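Local structure of phosphoacetylglucosamine mutase (Aspergillus lentulus, 5O9X) at residues N40-T51 with L141-T152; Y191-V202 with A416-D427. The protein interconverts N-acetylglucosamine 6-phosphate and N-acetylglucosamine 1-phosphate, as a member of the alpha-D-phosphohexomutase family. The protein carries 1 engineered substitution. One frame throughout, in Å; residues are numbered along the deposited sequence.

Interaction 1 of 2, residues N40-T51 with L141-T152; sequences NTVVYAVGLLAT and LIGVLSAALTAT. Unlike the reference sequence in segment 141-152: I142 (reference Val).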
loop_
_atom_site.group_PDB
_atom_site.type_symbol
_atom_site.label_atom_id
_atom_site.label_comp_id
_atom_site.label_asym_id
_atom_site.label_seq_id
_atom_site.Cartn_x
_atom_site.Cartn_y
_atom_site.Cartn_z
ATOM N N ASN A 40 9.539 14.066 -16.459
ATOM C CA ASN A 40 10.820 14.699 -16.056
ATOM C C ASN A 40 10.692 15.917 -15.087
ATOM O O ASN A 40 11.368 15.981 -14.039
ATOM C CB ASN A 40 11.591 15.162 -17.305
ATOM C CG ASN A 40 12.295 14.019 -18.011
ATOM O OD1 ASN A 40 12.330 12.852 -17.540
ATOM N ND2 ASN A 40 12.815 14.319 -19.167
ATOM N N THR A 41 9.852 16.896 -15.445
ATOM C CA THR A 41 9.844 18.130 -14.672
ATOM C C THR A 41 9.209 17.877 -13.291
ATOM O O THR A 41 9.551 18.529 -12.300
ATOM C CB THR A 41 9.180 19.276 -15.419
ATOM O OG1 THR A 41 7.775 19.036 -15.613
ATOM C CG2 THR A 41 9.840 19.464 -16.790
ATOM N N VAL A 42 8.296 16.911 -13.249
ATOM C CA VAL A 42 7.624 16.493 -12.022
ATOM C C VAL A 42 8.640 15.947 -11.014
ATOM O O VAL A 42 8.668 16.352 -9.850
ATOM C CB VAL A 42 6.525 15.418 -12.294
ATOM C CG1 VAL A 42 5.906 14.958 -10.996
ATOM C CG2 VAL A 42 5.391 16.012 -13.093
ATOM N N VAL A 43 9.433 14.990 -11.465
ATOM C CA VAL A 43 10.436 14.355 -10.648
ATOM C C VAL A 43 11.466 15.417 -10.178
ATOM O O VAL A 43 11.959 15.373 -9.027
ATOM C CB VAL A 43 11.080 13.169 -11.454
ATOM C CG1 VAL A 43 12.289 12.602 -10.730
ATOM C CG2 VAL A 43 9.997 12.065 -11.697
ATOM N N TYR A 44 11.834 16.300 -11.108
ATOM C CA TYR A 44 12.774 17.386 -10.760
ATOM C C TYR A 44 12.166 18.203 -9.614
ATOM O O TYR A 44 12.835 18.460 -8.634
ATOM C CB TYR A 44 13.017 18.283 -11.991
ATOM C CG TYR A 44 14.098 19.282 -11.751
ATOM C CD1 TYR A 44 15.431 18.892 -11.774
ATOM C CD2 TYR A 44 13.774 20.588 -11.374
ATOM C CE1 TYR A 44 16.446 19.804 -11.491
ATOM C CE2 TYR A 44 14.786 21.523 -11.103
ATOM C CZ TYR A 44 16.102 21.127 -11.180
ATOM O OH TYR A 44 17.101 22.038 -10.882
ATOM N N ALA A 45 10.892 18.568 -9.727
ATOM C CA ALA A 45 10.159 19.278 -8.662
ATOM C C ALA A 45 10.162 18.520 -7.326
ATOM O O ALA A 45 10.384 19.089 -6.209
ATOM C CB ALA A 45 8.720 19.516 -9.101
ATOM N N VAL A 46 9.918 17.213 -7.432
ATOM C CA VAL A 46 9.964 16.373 -6.231
ATOM C C VAL A 46 11.351 16.367 -5.528
ATOM O O VAL A 46 11.408 16.310 -4.292
ATOM C CB VAL A 46 9.451 14.927 -6.539
ATOM C CG1 VAL A 46 9.664 14.025 -5.333
ATOM C CG2 VAL A 46 7.946 14.966 -6.851
ATOM N N GLY A 47 12.437 16.433 -6.316
ATOM C CA GLY A 47 13.796 16.487 -5.725
ATOM C C GLY A 47 13.918 17.794 -4.889
ATOM O O GLY A 47 14.414 17.807 -3.772
ATOM N N LEU A 48 13.447 18.880 -5.461
ATOM C CA LEU A 48 13.347 20.166 -4.713
ATOM C C LEU A 48 12.547 20.073 -3.415
ATOM O O LEU A 48 13.051 20.480 -2.346
ATOM C CB LEU A 48 12.779 21.202 -5.676
ATOM C CG LEU A 48 13.770 21.935 -6.593
ATOM C CD1 LEU A 48 14.985 21.190 -7.101
ATOM C CD2 LEU A 48 13.028 22.620 -7.721
ATOM N N LEU A 49 11.345 19.496 -3.480
ATOM C CA LEU A 49 10.508 19.287 -2.300
ATOM C C LEU A 49 11.154 18.395 -1.223
ATOM O O LEU A 49 11.098 18.738 -0.043
ATOM C CB LEU A 49 9.157 18.728 -2.696
ATOM C CG LEU A 49 8.232 18.816 -1.470
ATOM C CD1 LEU A 49 7.776 20.241 -1.178
ATOM C CD2 LEU A 49 7.049 17.937 -1.653
ATOM N N ALA A 50 11.755 17.267 -1.642
ATOM C CA ALA A 50 12.428 16.366 -0.723
ATOM C C ALA A 50 13.526 17.127 0.035
ATOM O O ALA A 50 13.722 16.868 1.215
ATOM C CB ALA A 50 13.048 15.131 -1.459
ATOM N N THR A 51 14.249 17.986 -0.654
ATOM C CA THR A 51 15.340 18.790 -0.003
ATOM C C THR A 51 14.707 19.698 1.111
ATOM O O THR A 51 15.146 19.689 2.264
ATOM C CB THR A 51 16.087 19.693 -1.010
ATOM O OG1 THR A 51 16.771 18.909 -1.990
ATOM C CG2 THR A 51 17.170 20.563 -0.285
ATOM N N LEU A 141 14.496 8.801 -14.868
ATOM C CA LEU A 141 13.927 9.569 -13.739
ATOM C C LEU A 141 14.836 9.717 -12.514
ATOM O O LEU A 141 14.941 10.820 -11.921
ATOM C CB LEU A 141 12.498 9.074 -13.357
ATOM C CG LEU A 141 11.477 9.114 -14.532
ATOM C CD1 LEU A 141 10.130 8.456 -14.159
ATOM C CD2 LEU A 141 11.266 10.534 -15.103
ATOM N N ILE A 142 15.496 8.645 -12.111
ATOM C CA ILE A 142 16.576 8.736 -11.085
ATOM C C ILE A 142 17.725 9.774 -11.499
ATOM O O ILE A 142 18.227 10.501 -10.642
ATOM C CB ILE A 142 17.093 7.268 -10.773
ATOM C CG1 ILE A 142 16.384 6.665 -9.562
ATOM C CG2 ILE A 142 18.585 7.101 -10.594
ATOM C CD1 ILE A 142 15.162 7.327 -9.083
ATOM N N GLY A 143 18.116 9.789 -12.772
ATOM C CA GLY A 143 18.997 10.868 -13.332
ATOM C C GLY A 143 18.465 12.260 -13.030
ATOM O O GLY A 143 19.209 13.144 -12.582
ATOM N N VAL A 144 17.163 12.466 -13.263
ATOM C CA VAL A 144 16.538 13.787 -13.045
ATOM C C VAL A 144 16.530 14.118 -11.572
ATOM O O VAL A 144 16.922 15.275 -11.148
ATOM C CB VAL A 144 15.079 13.872 -13.594
ATOM C CG1 VAL A 144 14.447 15.245 -13.239
ATOM C CG2 VAL A 144 14.986 13.599 -15.101
ATOM N N LEU A 145 16.036 13.155 -10.766
ATOM C CA LEU A 145 16.079 13.294 -9.309
ATOM C C LEU A 145 17.470 13.693 -8.768
ATOM O O LEU A 145 17.607 14.644 -7.917
ATOM C CB LEU A 145 15.574 12.007 -8.620
ATOM C CG LEU A 145 15.403 12.032 -7.117
ATOM C CD1 LEU A 145 14.326 13.056 -6.755
ATOM C CD2 LEU A 145 14.940 10.612 -6.684
ATOM N N SER A 146 18.474 12.961 -9.231
ATOM C CA SER A 146 19.890 13.218 -8.897
ATOM C C SER A 146 20.316 14.641 -9.266
ATOM O O SER A 146 21.010 15.271 -8.483
ATOM C CB SER A 146 20.760 12.215 -9.667
ATOM O OG SER A 146 20.483 10.903 -9.159
ATOM N N ALA A 147 19.957 15.078 -10.467
ATOM C CA ALA A 147 20.158 16.458 -10.927
ATOM C C ALA A 147 19.544 17.513 -10.003
ATOM O O ALA A 147 20.267 18.467 -9.669
ATOM C CB ALA A 147 19.770 16.656 -12.416
ATOM N N ALA A 148 18.276 17.341 -9.563
ATOM C CA ALA A 148 17.662 18.205 -8.536
ATOM C C ALA A 148 18.424 18.218 -7.220
ATOM O O ALA A 148 18.737 19.278 -6.730
ATOM C CB ALA A 148 16.163 17.857 -8.270
ATOM N N LEU A 149 18.738 17.043 -6.667
ATOM C CA LEU A 149 19.405 16.929 -5.394
ATOM C C LEU A 149 20.847 17.477 -5.413
ATOM O O LEU A 149 21.324 18.036 -4.415
ATOM C CB LEU A 149 19.396 15.464 -4.860
ATOM C CG LEU A 149 17.931 14.964 -4.574
ATOM C CD1 LEU A 149 17.926 13.455 -4.478
ATOM C CD2 LEU A 149 17.332 15.622 -3.317
ATOM N N THR A 150 21.494 17.348 -6.553
ATOM C CA THR A 150 22.845 17.863 -6.678
ATOM C C THR A 150 22.746 19.397 -6.703
ATOM O O THR A 150 23.540 20.079 -6.050
ATOM C CB THR A 150 23.538 17.366 -7.941
ATOM O OG1 THR A 150 22.722 17.706 -9.057
ATOM C CG2 THR A 150 23.680 15.919 -7.931
ATOM N N ALA A 151 21.736 19.917 -7.403
ATOM C CA ALA A 151 21.533 21.364 -7.497
ATOM C C ALA A 151 21.275 21.974 -6.118
ATOM O O ALA A 151 21.853 22.995 -5.772
ATOM C CB ALA A 151 20.438 21.706 -8.496
ATOM N N THR A 152 20.474 21.309 -5.300
ATOM C CA THR A 152 20.096 21.867 -4.041
ATOM C C THR A 152 21.123 21.457 -3.014
ATOM O O THR A 152 20.986 21.836 -1.876
ATOM C CB THR A 152 18.688 21.375 -3.568
ATOM O OG1 THR A 152 18.692 19.944 -3.463
ATOM C CG2 THR A 152 17.622 21.771 -4.522
#

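Interaction 2 of 2, residues Y191-V202 with A416-D427; sequences YYEKLAAAFKRV and ALTDLINQAVGD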
loop_
_atom_site.group_PDB
_atom_site.type_symbol
_atom_site.label_atom_id
_atom_site.label_comp_id
_atom_site.label_asym_id
_atom_site.label_seq_id
_atom_site.Cartn_x
_atom_site.Cartn_y
_atom_site.Cartn_z
ATOM N N TYR A 191 17.051 -5.602 6.060
ATOM C CA TYR A 191 15.577 -5.894 5.848
ATOM C C TYR A 191 15.285 -7.408 5.867
ATOM O O TYR A 191 14.412 -7.857 6.627
ATOM C CB TYR A 191 15.141 -5.258 4.526
ATOM C CG TYR A 191 13.747 -5.624 4.055
ATOM C CD1 TYR A 191 12.669 -4.868 4.476
ATOM C CD2 TYR A 191 13.521 -6.751 3.202
ATOM C CE1 TYR A 191 11.377 -5.178 4.051
ATOM C CE2 TYR A 191 12.211 -7.113 2.822
ATOM C CZ TYR A 191 11.169 -6.329 3.239
ATOM O OH TYR A 191 9.881 -6.617 2.877
ATOM N N TYR A 192 16.072 -8.212 5.122
ATOM C CA TYR A 192 15.822 -9.678 5.084
ATOM C C TYR A 192 16.066 -10.320 6.453
ATOM O O TYR A 192 15.277 -11.205 6.888
ATOM C CB TYR A 192 16.704 -10.410 4.068
ATOM C CG TYR A 192 16.503 -9.903 2.642
ATOM C CD1 TYR A 192 15.199 -9.730 2.123
ATOM C CD2 TYR A 192 17.603 -9.553 1.845
ATOM C CE1 TYR A 192 14.998 -9.189 0.785
ATOM C CE2 TYR A 192 17.442 -9.027 0.544
ATOM C CZ TYR A 192 16.158 -8.850 0.035
ATOM O OH TYR A 192 16.006 -8.345 -1.224
ATOM N N GLU A 193 17.134 -9.856 7.121
ATOM C CA GLU A 193 17.521 -10.379 8.451
ATOM C C GLU A 193 16.405 -10.128 9.479
ATOM O O GLU A 193 16.054 -11.013 10.307
ATOM C CB GLU A 193 18.826 -9.680 8.883
ATOM C CG GLU A 193 19.977 -10.258 8.104
ATOM C CD GLU A 193 21.322 -9.599 8.418
ATOM O OE1 GLU A 193 21.328 -8.484 8.991
ATOM O OE2 GLU A 193 22.363 -10.234 8.099
ATOM N N LYS A 194 15.851 -8.922 9.445
ATOM C CA LYS A 194 14.773 -8.570 10.398
ATOM C C LYS A 194 13.519 -9.389 10.163
ATOM O O LYS A 194 12.933 -9.940 11.128
ATOM C CB LYS A 194 14.427 -7.088 10.305
ATOM C CG LYS A 194 13.509 -6.588 11.447
ATOM C CD LYS A 194 13.053 -5.168 11.066
ATOM C CE LYS A 194 12.057 -4.570 12.070
ATOM N NZ LYS A 194 12.731 -4.360 13.359
ATOM N N LEU A 195 13.073 -9.446 8.900
ATOM C CA LEU A 195 11.904 -10.283 8.568
ATOM C C LEU A 195 12.155 -11.733 8.950
ATOM O O LEU A 195 11.303 -12.388 9.658
ATOM C CB LEU A 195 11.520 -10.148 7.087
ATOM C CG LEU A 195 10.511 -9.057 6.739
ATOM C CD1 LEU A 195 11.193 -7.725 6.876
ATOM C CD2 LEU A 195 10.149 -9.290 5.250
ATOM N N ALA A 196 13.348 -12.243 8.590
ATOM C CA ALA A 196 13.616 -13.675 8.888
ATOM C C ALA A 196 13.620 -13.975 10.383
ATOM O O ALA A 196 12.997 -14.976 10.846
ATOM C CB ALA A 196 14.909 -14.109 8.248
ATOM N N ALA A 197 14.274 -13.094 11.157
ATOM C CA ALA A 197 14.366 -13.317 12.603
ATOM C C ALA A 197 12.975 -13.259 13.293
ATOM O O ALA A 197 12.673 -14.073 14.193
ATOM C CB ALA A 197 15.389 -12.363 13.260
ATOM N N ALA A 198 12.158 -12.285 12.871
ATOM C CA ALA A 198 10.794 -12.109 13.422
ATOM C C ALA A 198 9.913 -13.321 13.057
ATOM O O ALA A 198 9.228 -13.900 13.935
ATOM C CB ALA A 198 10.193 -10.808 12.951
ATOM N N PHE A 199 10.011 -13.780 11.812
ATOM C CA PHE A 199 9.258 -14.980 11.373
ATOM C C PHE A 199 9.679 -16.227 12.113
ATOM O O PHE A 199 8.821 -17.050 12.539
ATOM C CB PHE A 199 9.454 -15.217 9.886
ATOM C CG PHE A 199 8.546 -16.281 9.300
ATOM C CD1 PHE A 199 7.136 -16.134 9.316
ATOM C CD2 PHE A 199 9.112 -17.429 8.717
ATOM C CE1 PHE A 199 6.348 -17.177 8.708
ATOM C CE2 PHE A 199 8.338 -18.423 8.084
ATOM C CZ PHE A 199 6.934 -18.281 8.105
ATOM N N LYS A 200 10.994 -16.425 12.269
ATOM C CA LYS A 200 11.469 -17.540 13.159
ATOM C C LYS A 200 10.803 -17.534 14.539
ATOM O O LYS A 200 10.308 -18.571 14.985
ATOM C CB LYS A 200 13.022 -17.516 13.288
ATOM C CG LYS A 200 13.567 -18.768 13.987
ATOM C CD LYS A 200 15.087 -18.676 14.156
ATOM C CE LYS A 200 15.684 -19.944 14.802
ATOM N NZ LYS A 200 16.014 -20.892 13.716
ATOM N N ARG A 201 10.788 -16.395 15.224
ATOM C CA ARG A 201 10.186 -16.300 16.542
ATOM C C ARG A 201 8.667 -16.542 16.486
ATOM O O ARG A 201 8.134 -17.290 17.288
ATOM C CB ARG A 201 10.382 -14.910 17.171
ATOM C CG ARG A 201 11.777 -14.720 17.812
ATOM C CD ARG A 201 12.065 -13.226 17.974
ATOM N NE ARG A 201 11.228 -12.639 19.038
ATOM C CZ ARG A 201 10.863 -11.350 19.073
ATOM N NH1 ARG A 201 11.196 -10.532 18.054
ATOM N NH2 ARG A 201 10.149 -10.855 20.106
ATOM N N VAL A 202 7.967 -15.869 15.574
ATOM C CA VAL A 202 6.519 -16.098 15.470
ATOM C C VAL A 202 6.229 -17.571 15.177
ATOM O O VAL A 202 5.211 -18.047 15.647
ATOM C CB VAL A 202 5.744 -15.194 14.473
ATOM C CG1 VAL A 202 6.044 -13.714 14.621
ATOM C CG2 VAL A 202 5.941 -15.588 13.053
ATOM N N ALA A 416 6.624 -11.192 18.982
ATOM C CA ALA A 416 7.260 -11.484 17.713
ATOM C C ALA A 416 6.451 -10.814 16.506
ATOM O O ALA A 416 7.044 -10.280 15.534
ATOM C CB ALA A 416 7.364 -13.001 17.523
ATOM N N LEU A 417 5.124 -10.885 16.596
ATOM C CA LEU A 417 4.232 -10.318 15.569
ATOM C C LEU A 417 4.503 -8.802 15.423
ATOM O O LEU A 417 4.535 -8.268 14.321
ATOM C CB LEU A 417 2.792 -10.675 15.998
ATOM C CG LEU A 417 1.570 -10.378 15.153
ATOM C CD1 LEU A 417 0.572 -11.536 15.312
ATOM C CD2 LEU A 417 1.028 -9.117 15.797
ATOM N N THR A 418 4.744 -8.103 16.532
ATOM C CA THR A 418 4.996 -6.704 16.466
ATOM C C THR A 418 6.347 -6.461 15.801
ATOM O O THR A 418 6.546 -5.386 15.251
ATOM C CB THR A 418 4.995 -5.968 17.864
ATOM O OG1 THR A 418 6.080 -6.450 18.672
ATOM C CG2 THR A 418 3.637 -6.122 18.640
ATOM N N ASP A 419 7.289 -7.412 15.852
ATOM C CA ASP A 419 8.534 -7.189 15.053
ATOM C C ASP A 419 8.435 -7.635 13.597
ATOM O O ASP A 419 9.236 -7.231 12.739
ATOM C CB ASP A 419 9.728 -7.913 15.677
ATOM C CG ASP A 419 10.179 -7.240 16.934
ATOM O OD1 ASP A 419 10.213 -5.976 16.990
ATOM O OD2 ASP A 419 10.405 -7.986 17.872
ATOM N N LEU A 420 7.491 -8.527 13.335
ATOM C CA LEU A 420 7.297 -9.039 11.977
ATOM C C LEU A 420 6.520 -7.962 11.151
ATOM O O LEU A 420 6.848 -7.735 9.980
ATOM C CB LEU A 420 6.552 -10.367 11.982
ATOM C CG LEU A 420 6.217 -11.026 10.612
ATOM C CD1 LEU A 420 7.491 -11.589 9.945
ATOM C CD2 LEU A 420 5.214 -12.181 10.672
ATOM N N ILE A 421 5.538 -7.313 11.791
ATOM C CA ILE A 421 4.568 -6.510 11.038
ATOM C C ILE A 421 5.134 -5.166 10.730
ATOM O O ILE A 421 5.468 -4.420 11.655
ATOM C CB ILE A 421 3.105 -6.590 11.592
ATOM C CG1 ILE A 421 2.588 -7.934 11.189
ATOM C CG2 ILE A 421 2.163 -5.611 10.918
ATOM C CD1 ILE A 421 2.971 -8.252 9.723
ATOM N N ASN A 422 5.267 -4.886 9.417
ATOM C CA ASN A 422 5.871 -3.667 8.976
ATOM C C ASN A 422 4.954 -2.519 9.397
ATOM O O ASN A 422 3.814 -2.386 8.957
ATOM C CB ASN A 422 6.168 -3.703 7.475
ATOM C CG ASN A 422 7.195 -2.648 7.034
ATOM O OD1 ASN A 422 7.128 -1.474 7.481
ATOM N ND2 ASN A 422 8.153 -3.057 6.132
ATOM N N GLN A 423 5.460 -1.723 10.312
ATOM C CA GLN A 423 4.689 -0.674 10.917
ATOM C C GLN A 423 4.596 0.528 9.940
ATOM O O GLN A 423 5.542 0.764 9.151
ATOM C CB GLN A 423 5.353 -0.345 12.260
ATOM C CG GLN A 423 5.489 -1.576 13.168
ATOM C CD GLN A 423 4.113 -2.124 13.580
ATOM O OE1 GLN A 423 3.343 -1.449 14.298
ATOM N NE2 GLN A 423 3.785 -3.336 13.111
ATOM N N ALA A 424 3.428 1.211 9.981
ATOM C CA ALA A 424 2.983 2.398 9.145
ATOM C C ALA A 424 2.335 2.123 7.755
ATOM O O ALA A 424 1.100 1.923 7.629
ATOM C CB ALA A 424 4.033 3.521 9.083
ATOM N N VAL A 425 3.147 2.159 6.710
ATOM C CA VAL A 425 2.702 1.726 5.405
ATOM C C VAL A 425 2.889 0.185 5.432
ATOM O O VAL A 425 3.860 -0.347 5.944
ATOM C CB VAL A 425 3.475 2.469 4.251
ATOM C CG1 VAL A 425 3.116 1.956 2.848
ATOM C CG2 VAL A 425 3.197 3.964 4.329
ATOM N N GLY A 426 1.976 -0.521 4.837
ATOM C CA GLY A 426 2.098 -1.967 4.887
ATOM C C GLY A 426 3.226 -2.494 4.059
ATOM O O GLY A 426 3.827 -1.749 3.244
ATOM N N ASP A 427 3.541 -3.764 4.271
ATOM C CA ASP A 427 4.582 -4.441 3.485
ATOM C C ASP A 427 3.986 -5.765 3.046
ATOM O O ASP A 427 3.786 -6.629 3.883
ATOM C CB ASP A 427 5.837 -4.584 4.384
ATOM C CG ASP A 427 6.914 -5.460 3.759
ATOM O OD1 ASP A 427 6.629 -6.130 2.756
ATOM O OD2 ASP A 427 8.052 -5.505 4.254
HETATM O O HOH W 1 10.416 -3.831 15.009
HETATM O O HOH W 2 9.782 -7.938 20.513
#

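Interaction 1 of 2, residues N40-T51 with L141-T152
G47 and A148 mark the closest approach of the two helices, their CA atoms 5.1 Å apart. With no side chain on G47, its CA meets A148 CB directly at 3.7 Å and L145 CD1 flanks the same spot. A148 CB also lies over one face of the Y44 ring, 4.1 Å from its centroid, a CH-pi contact. Y44 CG stands anti to the backbone N (chi1 -172°), which swings the ring across to A148, and its side chain fills a hole among V144, A147, A148 and A151, a knob-into-hole fit. Toward the N-terminal ends, V43 CG1 packs on L145 CB at 3.9 Å, while its CG2 meets L141 CD2; V144 CG1 presses against Y44 CB. At the other end L48 CD1 bridges A148 CB and T152 CG2. There T51 and T152 reach tip to tip, their OG1 atoms hydrogen-bonded at 2.6 Å. At the N-terminal edge N40 OD1 accepts from R140 beside L141 CD2. The helices cross at -39° within the alpha/beta/alpha domain I: V43, L141 and L145 rest on strands 61-66 and 75-81, whereas helix 4-14 receives Y44, whose OH bonds to I10 O.

Interaction 2 of 2, residues Y191-V202 with A416-D427
L420 enters a hole formed by L195, A198, F199 and V202, its CB 3.8 Å from A198 CB and its CD1 reaching the F199 backbone. One turn along, V202 CG1 is pushed tightly against A416 CB at 3.3 Å. R201 runs over A416 and bends at chi3 (71°), laying one guanidinium face on A416 CA. R201 NH1 donates to D419 OD2 at 2.7 Å in a nearly straight bond (171°), a salt bridge; the oxygen lies in the guanidinium plane, whereas NH1 comes to OD2 from its anti side, 17° out of the carboxylate plane. Helices 191-202 and 416-420 run nearly antiparallel, joining a helix of domain II to one of domain III in this four-domain phosphohexomutase. Past L420 the chain leaves the helix and returns at D427, the N-cap of helix 428-442. Y191 OH donates to the syn lone pair of D427 OD2 at 2.5 Å, the oxygen lying at the ring edge; N422 ND2 takes the anti lone pair of D427 OD2 at 3.1 Å. Two donors thus grip this one buried oxygen and probably favour the charged carboxylate. Farther out, water 1 links K194 NZ to D419 OD1 and water 2 links R201 NH2 to D419 OD2. Y183 accepts from K194 NZ through its backbone O and adds a cation-pi contact, while Y169 packs edge-to-face with the Y191 ring.

Both contacts are largely buried, yet they hold different parts of the chain: interaction 1 pairs two helices within domain I, interaction 2 joins domain II to domain III. Their centres lie 32 Å apart, with no touch between them. Interaction 1 is almost wholly apolar, relieved within the pair by one threonine-threonine bond, and its helices run in broadly the same direction. In interaction 2 the helices are nearly antiparallel and a core of alanine, leucine and valine, without the glycine and aromatic ring at the centre of interaction 1, is bordered by charge: a salt bridge and waters on the partly exposed side, a buried tyrosine-aspartate bond on the other. The side chain of D427 in interaction 2 is about 12 Å from the bound glucose 1,6-bisphosphate.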